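Local structure of enoyl-CoA hydratase/isomerase (Pseudomonas aeruginosa, 3LAO) at residues E17-L22 with R199-A204; L73-L78 with I147-G152; D174-D177 with R183-L186. The protein probably adds water across the double bond of an unsaturated steroid side-chain CoA thioester, acting as a homotrimeric member of the enoyl-CoA hydratase/isomerase family. One frame throughout, in Å; residues are numbered along the deposited sequence.

Interaction 1 (E17-L22 with R199-A204)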
# COMPACT_ATOMS: atom_id res chain seq x y z
N GLU B 17 -3.73 -3.36 -33.52
CA GLU B 17 -4.82 -4.16 -34.05
C GLU B 17 -6.09 -4.02 -33.21
O GLU B 17 -6.04 -4.08 -31.99
CB GLU B 17 -4.44 -5.64 -34.19
CG GLU B 17 -5.64 -6.55 -34.49
CD GLU B 17 -5.36 -8.07 -34.27
OE1 GLU B 17 -4.18 -8.44 -34.01
OE2 GLU B 17 -6.34 -8.88 -34.36
N GLN B 18 -7.20 -3.81 -33.89
CA GLN B 18 -8.50 -3.82 -33.25
C GLN B 18 -8.99 -5.23 -33.38
O GLN B 18 -9.01 -5.78 -34.47
CB GLN B 18 -9.46 -2.87 -33.99
CG GLN B 18 -10.78 -2.61 -33.29
CD GLN B 18 -10.61 -1.67 -32.12
OE1 GLN B 18 -10.08 -0.56 -32.29
NE2 GLN B 18 -11.05 -2.10 -30.89
N ARG B 19 -9.33 -5.83 -32.25
CA ARG B 19 -9.91 -7.15 -32.27
C ARG B 19 -11.19 -7.20 -31.39
O ARG B 19 -11.13 -7.44 -30.18
CB ARG B 19 -8.86 -8.17 -31.85
CG ARG B 19 -9.28 -9.58 -32.09
CD ARG B 19 -8.29 -10.56 -31.49
NE ARG B 19 -7.00 -10.43 -32.14
CZ ARG B 19 -5.95 -11.19 -31.84
NH1 ARG B 19 -6.05 -12.14 -30.90
NH2 ARG B 19 -4.79 -11.01 -32.47
N GLY B 20 -12.34 -6.96 -32.02
CA GLY B 20 -13.56 -6.69 -31.29
C GLY B 20 -13.40 -5.47 -30.40
O GLY B 20 -12.98 -4.41 -30.88
N HIS B 21 -13.71 -5.62 -29.11
CA HIS B 21 -13.53 -4.51 -28.18
C HIS B 21 -12.08 -4.40 -27.65
O HIS B 21 -11.79 -3.56 -26.79
CB HIS B 21 -14.55 -4.60 -27.01
CG HIS B 21 -15.97 -4.43 -27.44
ND1 HIS B 21 -16.97 -5.32 -27.10
CD2 HIS B 21 -16.56 -3.50 -28.23
CE1 HIS B 21 -18.11 -4.93 -27.65
NE2 HIS B 21 -17.89 -3.83 -28.34
N LEU B 22 -11.19 -5.26 -28.14
CA LEU B 22 -9.80 -5.22 -27.66
C LEU B 22 -8.89 -4.42 -28.61
O LEU B 22 -9.02 -4.49 -29.85
CB LEU B 22 -9.23 -6.62 -27.47
CG LEU B 22 -10.02 -7.57 -26.58
CD1 LEU B 22 -9.19 -8.75 -26.28
CD2 LEU B 22 -10.47 -6.86 -25.28
N ARG B 199 -3.21 -15.49 -22.16
CA ARG B 199 -3.74 -15.27 -20.83
C ARG B 199 -4.11 -13.81 -20.62
O ARG B 199 -5.19 -13.50 -20.15
CB ARG B 199 -2.72 -15.70 -19.80
CG ARG B 199 -3.30 -15.76 -18.43
CD ARG B 199 -4.55 -16.64 -18.44
NE ARG B 199 -5.31 -16.41 -17.22
CZ ARG B 199 -6.28 -17.20 -16.78
NH1 ARG B 199 -6.60 -18.30 -17.46
NH2 ARG B 199 -6.92 -16.88 -15.65
N ALA B 200 -3.20 -12.91 -20.99
CA ALA B 200 -3.52 -11.49 -20.99
C ALA B 200 -4.82 -11.18 -21.74
O ALA B 200 -5.66 -10.41 -21.27
CB ALA B 200 -2.33 -10.65 -21.55
N LEU B 201 -4.98 -11.79 -22.91
CA LEU B 201 -6.22 -11.68 -23.69
C LEU B 201 -7.48 -12.13 -22.92
O LEU B 201 -8.46 -11.41 -22.90
CB LEU B 201 -6.09 -12.43 -25.03
CG LEU B 201 -5.31 -11.65 -26.07
CD1 LEU B 201 -5.04 -12.40 -27.38
CD2 LEU B 201 -6.06 -10.36 -26.33
N GLU B 202 -7.45 -13.29 -22.29
CA GLU B 202 -8.59 -13.71 -21.50
C GLU B 202 -8.99 -12.64 -20.44
O GLU B 202 -10.18 -12.36 -20.25
CB GLU B 202 -8.30 -15.04 -20.82
CG GLU B 202 -7.56 -16.02 -21.67
CD GLU B 202 -7.51 -17.42 -21.05
OE1 GLU B 202 -8.19 -17.64 -20.02
OE2 GLU B 202 -6.80 -18.30 -21.58
N TYR B 203 -8.01 -12.07 -19.74
CA TYR B 203 -8.27 -11.03 -18.75
C TYR B 203 -8.90 -9.81 -19.37
O TYR B 203 -9.75 -9.17 -18.76
CB TYR B 203 -6.99 -10.56 -18.02
CG TYR B 203 -6.57 -11.45 -16.87
CD1 TYR B 203 -7.24 -11.40 -15.64
CD2 TYR B 203 -5.50 -12.35 -17.00
CE1 TYR B 203 -6.86 -12.22 -14.56
CE2 TYR B 203 -5.09 -13.17 -15.91
CZ TYR B 203 -5.79 -13.10 -14.71
OH TYR B 203 -5.42 -13.90 -13.66
N ALA B 204 -8.44 -9.46 -20.57
CA ALA B 204 -8.89 -8.27 -21.27
C ALA B 204 -10.28 -8.49 -21.80
O ALA B 204 -11.10 -7.58 -21.76
CB ALA B 204 -7.95 -7.93 -22.42
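Leu-22, at the start of strand 22-27, spreads its two methyls over Leu-201 and Ala-204, which lie one turn apart on helix 196-209. Its CB points toward the helix, and chi1 of -55° sets CG opposite the carbonyl carbon, beside the backbone N. CB and CG thus carry the fork toward the helix, and the touching is left to its tips. Leu-22 CD1 meets Leu-201 CD2 at 3.5 Å, the two leucines passing at a slant, and also borders Ala-204 CB. Leu-22 CD2 rests against the backbone of the next turn, 3.6 Å from Ala-204 O, with Ala-204 CB 4.0 Å away. This leucine belongs to a β-hairpin: antiparallel strands 14-19 and 22-27 are joined by a type II' turn from Arg-19 to Leu-22, closed by Leu-22 N to Arg-19 O at 3.0 Å. Gly-20 takes the positive phi of its second position. Arg-19, at the other end of the turn, brings NH1 to 3.7 Å from Leu-201 CD1, its chain nearly perpendicular to the leucine. Glu-17 fixes that guanidinium side-on in a salt bridge: Arg-19 NE reaches Glu-17 OE2 at 2.8 Å with an N-H...O angle of 162°, from above the carboxylate plane, while Arg-19 NH2 approaches Glu-17 OE1 at 3.1 Å on its syn side, though somewhat out of that plane. Leu-201 and Ala-204 also pack on Val-61 of strand 59-64.

Interaction 2 (L73-L78 with I147-G152)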
# COMPACT_ATOMS: atom_id res chain seq x y z
N LEU B 73 15.65 1.55 -22.31
CA LEU B 73 15.93 2.64 -23.22
C LEU B 73 17.16 2.38 -24.07
O LEU B 73 18.09 1.70 -23.63
CB LEU B 73 16.14 3.92 -22.46
CG LEU B 73 14.95 4.23 -21.59
CD1 LEU B 73 15.05 5.67 -21.22
CD2 LEU B 73 13.67 3.95 -22.36
N ASP B 74 17.14 2.92 -25.29
CA ASP B 74 18.30 2.96 -26.17
C ASP B 74 19.06 4.24 -25.85
O ASP B 74 18.83 5.25 -26.50
CB ASP B 74 17.84 3.00 -27.63
CG ASP B 74 18.99 2.85 -28.62
OD1 ASP B 74 20.08 3.40 -28.36
OD2 ASP B 74 18.81 2.17 -29.66
N LEU B 75 19.93 4.22 -24.84
CA LEU B 75 20.61 5.44 -24.38
C LEU B 75 21.45 6.12 -25.47
O LEU B 75 21.48 7.35 -25.54
CB LEU B 75 21.45 5.18 -23.13
CG LEU B 75 20.55 4.80 -21.97
CD1 LEU B 75 21.35 4.24 -20.80
CD2 LEU B 75 19.68 5.98 -21.55
N MSE B 76 22.14 5.33 -26.29
CA MSE B 76 22.89 5.86 -27.42
C MSE B 76 22.03 6.74 -28.35
O MSE B 76 22.38 7.88 -28.66
CB MSE B 76 23.59 4.73 -28.19
CG MSE B 76 24.95 4.34 -27.61
SE MSE B 76 26.42 5.52 -28.19
CE MSE B 76 27.91 4.74 -27.21
N GLU B 77 20.90 6.22 -28.80
CA GLU B 77 20.01 7.00 -29.66
C GLU B 77 19.36 8.13 -28.86
O GLU B 77 19.14 9.21 -29.37
CB GLU B 77 18.95 6.08 -30.30
CG GLU B 77 18.14 6.71 -31.43
CD GLU B 77 16.95 7.53 -30.92
OE1 GLU B 77 16.48 7.28 -29.80
OE2 GLU B 77 16.46 8.42 -31.65
N LEU B 78 19.05 7.87 -27.60
CA LEU B 78 18.10 8.69 -26.88
C LEU B 78 18.75 9.79 -26.08
O LEU B 78 18.24 10.91 -26.03
CB LEU B 78 17.30 7.82 -25.94
CG LEU B 78 15.82 7.68 -26.24
CD1 LEU B 78 15.19 6.83 -25.12
CD2 LEU B 78 15.14 9.06 -26.37
N ILE B 147 21.50 8.33 -13.17
CA ILE B 147 20.06 8.60 -13.17
C ILE B 147 19.47 8.19 -14.52
O ILE B 147 20.11 8.38 -15.56
CB ILE B 147 19.73 10.08 -12.88
CG1 ILE B 147 20.40 10.57 -11.58
CG2 ILE B 147 18.21 10.31 -12.81
CD1 ILE B 147 20.05 12.04 -11.22
N PRO B 148 18.25 7.61 -14.51
CA PRO B 148 17.52 7.18 -15.71
C PRO B 148 16.62 8.28 -16.30
O PRO B 148 15.76 8.80 -15.58
CB PRO B 148 16.66 6.03 -15.18
CG PRO B 148 16.42 6.38 -13.71
CD PRO B 148 17.49 7.33 -13.27
N PRO B 149 16.82 8.61 -17.60
CA PRO B 149 16.14 9.70 -18.33
C PRO B 149 14.62 9.53 -18.52
O PRO B 149 13.91 10.49 -18.87
CB PRO B 149 16.84 9.70 -19.71
CG PRO B 149 18.10 8.92 -19.52
CD PRO B 149 17.79 7.91 -18.46
N LEU B 150 14.13 8.31 -18.30
CA LEU B 150 12.73 7.97 -18.56
C LEU B 150 12.49 6.53 -18.07
O LEU B 150 13.43 5.72 -18.03
CB LEU B 150 12.38 8.15 -20.06
CG LEU B 150 10.91 8.21 -20.49
CD1 LEU B 150 10.78 8.96 -21.79
CD2 LEU B 150 10.22 6.82 -20.55
N GLY B 151 11.26 6.22 -17.69
CA GLY B 151 10.98 4.93 -17.10
C GLY B 151 11.77 4.77 -15.82
O GLY B 151 11.91 3.66 -15.30
N GLY B 152 12.30 5.89 -15.33
CA GLY B 152 13.02 5.90 -14.06
C GLY B 152 12.14 5.32 -12.97
O GLY B 152 10.93 5.19 -13.14
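Pro-149 offers a corner of its ring to Leu-75, at the start of helix 75-78, and Leu-73 sits beside it against Leu-150. Leu-75 CD2 comes down on that corner, 3.9 Å from Pro-149 CG and 4.1 Å from Pro-149 CD, its side chain running at about a right angle to the ring. The second bump is a methyl of Leu-73: Leu-73 CD1 fits the hollow where the backbone passes from Pro-149 to Leu-150, 3.8 Å from Leu-150 CB and 3.6 Å from Leu-150 O, with Pro-149 CD at its margin. Leu-150 swings CG away from its own N (chi1 -164°), and its side chain packs on Phe-87, Tyr-89 and Trp-97. Behind the leucines, Asp-74 is the N-cap of the short helix; Glu-77 N donates to Asp-74 OD1 at 3.0 Å in an almost straight bond (171°). In crotonases the loop entering this helix typically supplies an N-H of the oxyanion hole, so the contact probably lies near the rim of the acyl-CoA pocket. No hydrogen bond links the two segments: with carbon-to-carbon packing and one methyl against a carbonyl oxygen, the fit of the helix start and its preceding residues against the 147-152 loop rests on shape and dispersion.

Interaction 3 (D174-D177 with R183-L186)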
# COMPACT_ATOMS: atom_id res chain seq x y z
N ASP B 174 19.81 -5.61 -8.49
CA ASP B 174 19.74 -7.07 -8.58
C ASP B 174 18.61 -7.56 -9.45
O ASP B 174 17.55 -6.92 -9.56
CB ASP B 174 19.62 -7.71 -7.19
CG ASP B 174 20.96 -7.88 -6.51
OD1 ASP B 174 21.96 -8.10 -7.24
OD2 ASP B 174 21.03 -7.78 -5.26
N GLU B 175 18.84 -8.72 -10.05
CA GLU B 175 17.90 -9.35 -10.97
C GLU B 175 16.88 -10.20 -10.20
O GLU B 175 17.23 -10.83 -9.20
CB GLU B 175 18.66 -10.26 -11.92
CG GLU B 175 17.81 -10.79 -13.07
CD GLU B 175 18.60 -11.63 -14.07
OE1 GLU B 175 19.41 -11.06 -14.83
OE2 GLU B 175 18.40 -12.87 -14.11
N PHE B 176 15.62 -10.20 -10.64
CA PHE B 176 14.63 -11.12 -10.08
C PHE B 176 13.84 -11.73 -11.19
O PHE B 176 13.87 -11.23 -12.31
CB PHE B 176 13.70 -10.47 -9.07
CG PHE B 176 13.10 -9.14 -9.52
CD1 PHE B 176 13.87 -7.99 -9.54
CD2 PHE B 176 11.74 -9.06 -9.85
CE1 PHE B 176 13.33 -6.79 -9.93
CE2 PHE B 176 11.18 -7.87 -10.23
CZ PHE B 176 11.98 -6.73 -10.26
N ASP B 177 13.16 -12.84 -10.90
CA ASP B 177 12.39 -13.49 -11.94
C ASP B 177 10.89 -13.30 -11.69
O ASP B 177 10.47 -12.64 -10.73
CB ASP B 177 12.77 -14.97 -12.14
CG ASP B 177 12.45 -15.85 -10.93
OD1 ASP B 177 11.86 -15.34 -9.97
OD2 ASP B 177 12.81 -17.07 -10.94
N ARG B 183 5.47 -12.50 -6.07
CA ARG B 183 5.49 -12.50 -4.61
C ARG B 183 5.39 -11.08 -4.08
O ARG B 183 4.92 -10.85 -3.00
CB ARG B 183 6.78 -13.17 -4.10
CG ARG B 183 6.84 -13.35 -2.59
CD ARG B 183 8.26 -13.69 -2.04
NE ARG B 183 9.28 -12.65 -2.34
CZ ARG B 183 9.50 -11.57 -1.59
NH1 ARG B 183 8.77 -11.37 -0.50
NH2 ARG B 183 10.45 -10.67 -1.93
N MSE B 184 5.88 -10.14 -4.86
CA MSE B 184 5.90 -8.75 -4.48
C MSE B 184 4.71 -8.01 -5.07
O MSE B 184 4.63 -6.79 -4.95
CB MSE B 184 7.20 -8.09 -5.00
CG MSE B 184 8.49 -8.57 -4.34
SE MSE B 184 10.12 -7.50 -4.84
CE MSE B 184 10.15 -7.90 -6.76
N ARG B 185 3.81 -8.74 -5.74
CA ARG B 185 2.57 -8.15 -6.27
C ARG B 185 2.76 -7.19 -7.45
O ARG B 185 2.02 -6.22 -7.60
CB ARG B 185 1.80 -7.45 -5.15
CG ARG B 185 1.23 -8.46 -4.16
CD ARG B 185 0.63 -7.77 -2.93
NE ARG B 185 0.82 -6.32 -2.91
CZ ARG B 185 0.23 -5.50 -2.03
NH1 ARG B 185 -0.60 -6.01 -1.10
NH2 ARG B 185 0.46 -4.17 -2.07
N LEU B 186 3.77 -7.44 -8.26
CA LEU B 186 3.95 -6.65 -9.47
C LEU B 186 3.21 -7.31 -10.65
O LEU B 186 2.91 -6.67 -11.64
CB LEU B 186 5.43 -6.46 -9.78
CG LEU B 186 6.37 -6.03 -8.64
CD1 LEU B 186 7.80 -6.11 -9.12
CD2 LEU B 186 6.11 -4.65 -8.13
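Phe-176 turns its ring in beneath the methyl of Met-184, closing the part of the crotonase fold where the short, weakly bonded strand 175-177 leads into helix 178-183 and a Schellman motif at Arg-185 ends the helix. Asp-177 caps the start of that helix through Glu-180 N. The phenylalanine adopts the crowded position, CG between the backbone N and the carbonyl carbon (chi1 48°), which carries the ring across toward the far end of the helix. Met-184, present as selenomethionine, answers with a chain that is extended at chi2 and then bends at chi3 (-63°); the hook folds CE, rather than SE, over one face of the ring. This is a CH-pi contact: Met-184 CE stands 3.9 Å from the centroid of the Phe-176 ring, 26° off the ring normal, and is displaced toward the rim, so that Phe-176 CE2 is its nearest ring atom at 3.6 Å. Leu-186 comes to the same ring atom from a different direction, its CD1 4.0 Å from Phe-176 CE2 and its side chain roughly perpendicular to that of the phenylalanine. The ring also meets those of Phe-138 and Tyr-169, making it part of a wider aromatic cluster. Beyond the turn, Arg-185 NH1 donates to Ala-160 O of the second subunit. At the ring's edge, in its plane, Asp-174 O lies 3.8 Å from Phe-176 CD1.

Along the chain, interaction 1 spans the other two: its 17-22 segment comes first and its 199-204 segment last, while interaction 2 closes before interaction 3 opens. None touches another. The centres of interactions 1 and 2 are about 30 Å apart, on opposite sides of the chain's centre, and interaction 3 lies about 26 Å from the first and 22 Å from the second. Interaction 1 sets helix 196-209 against the edge hairpin of the six-stranded sheet; interaction 3 joins the outer strand of the three-stranded sheet to the turn after helix 178-183, near neighbouring subunits; interaction 2 joins the start of helix 75-78 to the loop between helices 142-145 and 156-161. All three are apolar, without a hydrogen bond between their segments.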